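PDB 6OZI: endonuclease V isoform X2 from Ciona intestinalis, which probably cleaves nucleic acid strands, RNA above all, near inosine in a metal-dependent reaction, as a eukaryotic member of the endonuclease V family. Local coordinates for residues S55-L60 and E92-E97; H50-S55 and K238-I243. The protein carries 1 engineered substitution. All blocks are in the same frame, centred on the assembly; numbering follows the deposited sequence.

Both contacts use strand 52-61, and Ser55 belongs to both segments taken from it. Contact 1 packs the strand against helix 86-104 and is buried in the RNase H-like fold. Contact 2 packs the earlier part of the strand against the C-terminal helix 227-243. It is also mostly buried, but Ile243 is exposed, and it lies farther out, beside the bound DNA. Ser55 and Met57 point to helix 86-104, while Leu52 and Val54 point to helix 227-243. The chemistry differs too. Contact 1 combines a buried carboxylate with apolar packing. Contact 2 is apolar between its segments; Glu239 gives it only aliphatic carbons, and Lys241 pairs with the DNA.

Contact 1. Residues S55-L60 and E92-E97; sequences SCMVVL and EPFQQE
Two torsions bring Ser55 and Glu97 together. Ser55 OG sits between its backbone N and carbonyl carbon (chi1 68°), on the side of the helix. The Glu97 chain bends at chi2 (-72°), which sets the course of its CD. Ser55 OG donates a short hydrogen bond of 2.6 Å to Glu97 OE2 and meets its anti lone pair. A water donates to Ser55 OG and to Pro93 O, at 2.8 Å from each, and so ties the hydroxyl to the helix backbone as well. Next along the strand from this polar group, Met57 and Glu97 slide past each other in opposite directions, with Met57 CB 3.7 Å from Glu97 CB. Met57 CE then reaches Phe94 CE1 at 3.7 Å. Pro93 CB touches Ser55 CB at 3.9 Å.

The segment axes pass 8.5 Å apart at 44°, as helix 86-104 lies across one face of the central sheet. Thr73 OG1 also bonds Glu97 OE2, and Asn71 ND2 bonds Glu97 OE1. An alanine at Glu97 would probably leave Ser55, Thr73 and Asn71 without the carboxylate that they all bond and open a gap beside the strand. Asn71 belongs to a potassium site, so the carboxylate probably acts as a second-shell group that steadies this residue while joining the helix to two strands.

Contact 2. Residues H50-S55 and K238-I243; sequences HELAVS and KELKKI
Glu239 is the first residue of 238-243 to meet the strand, through Val54. Its CG lies 4.0 Å from Val54 CG1, and the two side chains cross at about a right angle. The side chain then bends at chi2 (67°), which turns CD off the strand, and the carboxylate makes no contact with Val54. Only the aliphatic part of Glu239 therefore touches Val54.

Leu240 follows and is buried. Val54 CG2 packs against its backbone, 3.7 Å from Leu240 CA, and lies 3.9 Å from Leu240 CB. Farther out, Leu240 CD1 comes within 3.7 Å of Leu52 CG. Leu240 also packs on a phosphate of the bound DNA, so it touches both the sheet and the nucleic acid.

Lys241 points away from the strand. Its NZ forms salt bridges with a DNA phosphate and with Glu244 of the same chain. Lys242 packs on Glu244 of the second subunit.

One turn after Glu239, Ile243 returns to the strand. Its CD1 touches two side chains, 3.7 Å from Val54 CG2 and 3.8 Å from Leu52 CD1. Val54 and Ile243 meet tip to tip, whereas Leu52 comes in at a slant.

The axes of strand 52-55 and this helical segment run roughly antiparallel, at 147° and 7.9 Å apart. No hydrogen bond joins the two segments. Apolar packing holds this end of helix 227-243 to the sheet, and Lys241, which takes no part in this packing, pairs with a DNA phosphate.

Contact 1. Residues S55-L60 and E92-E97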
# COMPACT_ATOMS: atom_id res chain seq x y z
N SER A 55 12.58 -5.99 13.85
CA SER A 55 13.55 -4.95 13.55
C SER A 55 14.31 -5.31 12.27
O SER A 55 14.34 -6.46 11.85
CB SER A 55 14.53 -4.76 14.71
OG SER A 55 15.37 -5.89 14.88
N CYS A 56 14.89 -4.29 11.65
CA CYS A 56 15.70 -4.50 10.45
C CYS A 56 16.83 -3.48 10.42
O CYS A 56 16.62 -2.30 10.70
CB CYS A 56 14.87 -4.37 9.16
SG CYS A 56 15.85 -4.50 7.63
N MET A 57 18.02 -3.96 10.07
CA MET A 57 19.16 -3.09 9.84
C MET A 57 19.70 -3.40 8.46
O MET A 57 19.81 -4.57 8.08
CB MET A 57 20.24 -3.27 10.92
CG MET A 57 21.51 -2.45 10.67
SD MET A 57 22.57 -2.30 12.14
CE MET A 57 21.62 -1.18 13.18
N VAL A 58 20.00 -2.35 7.69
CA VAL A 58 20.52 -2.48 6.34
C VAL A 58 21.79 -1.66 6.23
O VAL A 58 22.02 -0.71 7.00
CB VAL A 58 19.51 -2.01 5.27
CG1 VAL A 58 18.29 -2.92 5.23
CG2 VAL A 58 19.09 -0.57 5.54
N VAL A 59 22.65 -2.04 5.28
CA VAL A 59 23.80 -1.24 4.90
C VAL A 59 23.82 -1.13 3.39
O VAL A 59 23.79 -2.15 2.68
CB VAL A 59 25.13 -1.82 5.41
CG1 VAL A 59 26.28 -0.89 5.04
CG2 VAL A 59 25.10 -2.04 6.91
N LEU A 60 23.88 0.11 2.89
CA LEU A 60 23.96 0.42 1.47
C LEU A 60 25.28 1.12 1.19
O LEU A 60 25.78 1.89 2.00
CB LEU A 60 22.81 1.33 1.02
CG LEU A 60 21.41 0.73 0.84
CD1 LEU A 60 20.81 0.30 2.17
CD2 LEU A 60 20.50 1.73 0.14
N GLU A 92 16.85 -0.83 22.29
CA GLU A 92 17.34 -2.21 22.41
C GLU A 92 17.38 -2.93 21.07
O GLU A 92 18.41 -3.55 20.74
CB GLU A 92 16.51 -2.97 23.44
CG GLU A 92 16.88 -4.45 23.57
CD GLU A 92 18.25 -4.68 24.22
OE1 GLU A 92 18.88 -3.69 24.68
OE2 GLU A 92 18.69 -5.85 24.27
N PRO A 93 16.32 -2.91 20.24
CA PRO A 93 16.43 -3.55 18.91
C PRO A 93 17.58 -2.99 18.09
O PRO A 93 18.24 -3.75 17.37
CB PRO A 93 15.08 -3.24 18.26
CG PRO A 93 14.16 -2.93 19.37
CD PRO A 93 14.99 -2.30 20.44
N PHE A 94 17.80 -1.67 18.15
CA PHE A 94 18.91 -1.06 17.43
C PHE A 94 20.25 -1.60 17.90
O PHE A 94 21.09 -2.01 17.09
CB PHE A 94 18.88 0.45 17.59
CG PHE A 94 20.04 1.14 16.95
CD1 PHE A 94 20.03 1.39 15.58
CD2 PHE A 94 21.13 1.55 17.69
CE1 PHE A 94 21.10 2.02 14.98
CE2 PHE A 94 22.20 2.19 17.09
CZ PHE A 94 22.19 2.42 15.73
N GLN A 95 20.49 -1.56 19.22
CA GLN A 95 21.76 -2.06 19.76
C GLN A 95 21.99 -3.51 19.38
O GLN A 95 23.13 -3.91 19.10
CB GLN A 95 21.77 -1.89 21.28
CG GLN A 95 21.59 -0.45 21.74
CD GLN A 95 22.86 0.15 22.30
OE1 GLN A 95 23.92 0.09 21.66
NE2 GLN A 95 22.78 0.70 23.51
N GLN A 96 20.94 -4.33 19.44
CA GLN A 96 21.08 -5.73 19.05
C GLN A 96 21.43 -5.87 17.57
O GLN A 96 22.35 -6.62 17.20
CB GLN A 96 19.81 -6.51 19.40
CG GLN A 96 19.62 -6.71 20.90
CD GLN A 96 20.81 -7.41 21.56
OE1 GLN A 96 21.42 -8.32 20.98
NE2 GLN A 96 21.14 -6.99 22.77
N GLU A 97 20.68 -5.18 16.69
CA GLU A 97 21.01 -5.23 15.26
C GLU A 97 22.44 -4.78 15.02
O GLU A 97 23.18 -5.41 14.25
CB GLU A 97 20.04 -4.38 14.44
CG GLU A 97 18.61 -4.89 14.35
CD GLU A 97 18.47 -6.12 13.45
OE1 GLU A 97 19.47 -6.56 12.84
OE2 GLU A 97 17.35 -6.66 13.36
O HOH W 1 17.13 -6.33 16.98

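Contact 2. Residues H50-S55 and K238-I243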
# COMPACT_ATOMS: atom_id res chain seq x y z
N HIS A 50 0.14 -7.60 19.73
CA HIS A 50 0.86 -6.39 20.12
C HIS A 50 2.32 -6.66 20.44
O HIS A 50 3.18 -5.80 20.20
CB HIS A 50 0.17 -5.74 21.32
CG HIS A 50 -1.04 -4.94 20.95
ND1 HIS A 50 -1.13 -3.58 21.16
CD2 HIS A 50 -2.22 -5.31 20.38
CE1 HIS A 50 -2.30 -3.15 20.74
NE2 HIS A 50 -2.98 -4.18 20.26
N GLU A 51 2.63 -7.83 21.00
CA GLU A 51 4.01 -8.13 21.36
C GLU A 51 4.90 -8.30 20.13
O GLU A 51 6.09 -7.95 20.17
CB GLU A 51 4.04 -9.41 22.20
CG GLU A 51 3.81 -10.68 21.38
CD GLU A 51 2.35 -10.92 21.01
OE1 GLU A 51 1.48 -10.09 21.37
OE2 GLU A 51 2.07 -11.93 20.33
N LEU A 52 4.34 -8.79 19.04
CA LEU A 52 5.12 -9.23 17.89
C LEU A 52 5.65 -8.04 17.10
O LEU A 52 4.88 -7.18 16.66
CB LEU A 52 4.26 -10.14 17.01
CG LEU A 52 4.75 -10.41 15.60
CD1 LEU A 52 6.04 -11.20 15.68
CD2 LEU A 52 3.69 -11.17 14.82
N ALA A 53 6.97 -7.98 16.91
CA ALA A 53 7.57 -6.94 16.09
C ALA A 53 8.77 -7.51 15.37
O ALA A 53 9.23 -8.62 15.66
CB ALA A 53 7.96 -5.72 16.94
N VAL A 54 9.28 -6.75 14.40
CA VAL A 54 10.45 -7.14 13.62
C VAL A 54 11.33 -5.91 13.43
O VAL A 54 10.85 -4.89 12.93
CB VAL A 54 10.07 -7.74 12.25
CG1 VAL A 54 11.31 -7.94 11.41
CG2 VAL A 54 9.30 -9.04 12.42
N SER A 55 12.58 -5.99 13.85
CA SER A 55 13.55 -4.95 13.55
C SER A 55 14.31 -5.31 12.27
O SER A 55 14.34 -6.46 11.85
CB SER A 55 14.53 -4.76 14.71
OG SER A 55 15.37 -5.89 14.88
N LYS A 238 7.92 -6.48 5.55
CA LYS A 238 7.68 -7.72 4.81
C LYS A 238 7.87 -8.93 5.71
O LYS A 238 7.03 -9.84 5.74
CB LYS A 238 8.60 -7.78 3.59
CG LYS A 238 8.56 -9.09 2.82
CD LYS A 238 9.51 -9.03 1.63
CE LYS A 238 9.59 -10.37 0.91
NZ LYS A 238 10.43 -10.29 -0.32
N GLU A 239 8.97 -8.94 6.48
CA GLU A 239 9.18 -10.06 7.38
C GLU A 239 8.08 -10.12 8.43
O GLU A 239 7.60 -11.21 8.77
CB GLU A 239 10.55 -9.97 8.04
CG GLU A 239 10.84 -11.10 9.03
CD GLU A 239 10.95 -12.47 8.37
OE1 GLU A 239 11.10 -12.54 7.13
OE2 GLU A 239 10.90 -13.49 9.10
N LEU A 240 7.62 -8.96 8.93
CA LEU A 240 6.53 -9.00 9.91
C LEU A 240 5.28 -9.63 9.31
O LEU A 240 4.64 -10.48 9.94
CB LEU A 240 6.23 -7.59 10.43
CG LEU A 240 5.02 -7.62 11.37
CD1 LEU A 240 5.41 -8.04 12.78
CD2 LEU A 240 4.31 -6.30 11.40
N LYS A 241 4.92 -9.23 8.09
CA LYS A 241 3.75 -9.81 7.44
C LYS A 241 3.91 -11.30 7.18
O LYS A 241 2.91 -12.03 7.15
CB LYS A 241 3.43 -9.08 6.14
CG LYS A 241 2.25 -8.14 6.24
CD LYS A 241 2.52 -6.97 7.16
CE LYS A 241 1.27 -6.13 7.34
NZ LYS A 241 0.19 -6.90 8.05
N LYS A 242 5.14 -11.78 6.99
CA LYS A 242 5.31 -13.21 6.78
C LYS A 242 4.98 -14.02 8.03
O LYS A 242 4.33 -15.06 7.94
CB LYS A 242 6.73 -13.52 6.30
CG LYS A 242 6.87 -13.57 4.80
CD LYS A 242 8.32 -13.69 4.37
CE LYS A 242 8.52 -13.15 2.96
NZ LYS A 242 9.95 -13.21 2.54
N ILE A 243 5.40 -13.54 9.20
CA ILE A 243 5.24 -14.30 10.45
C ILE A 243 4.01 -13.89 11.24
O ILE A 243 3.76 -14.47 12.30
CB ILE A 243 6.49 -14.14 11.34
CG1 ILE A 243 6.59 -12.71 11.87
CG2 ILE A 243 7.74 -14.51 10.56
CD1 ILE A 243 7.87 -12.42 12.61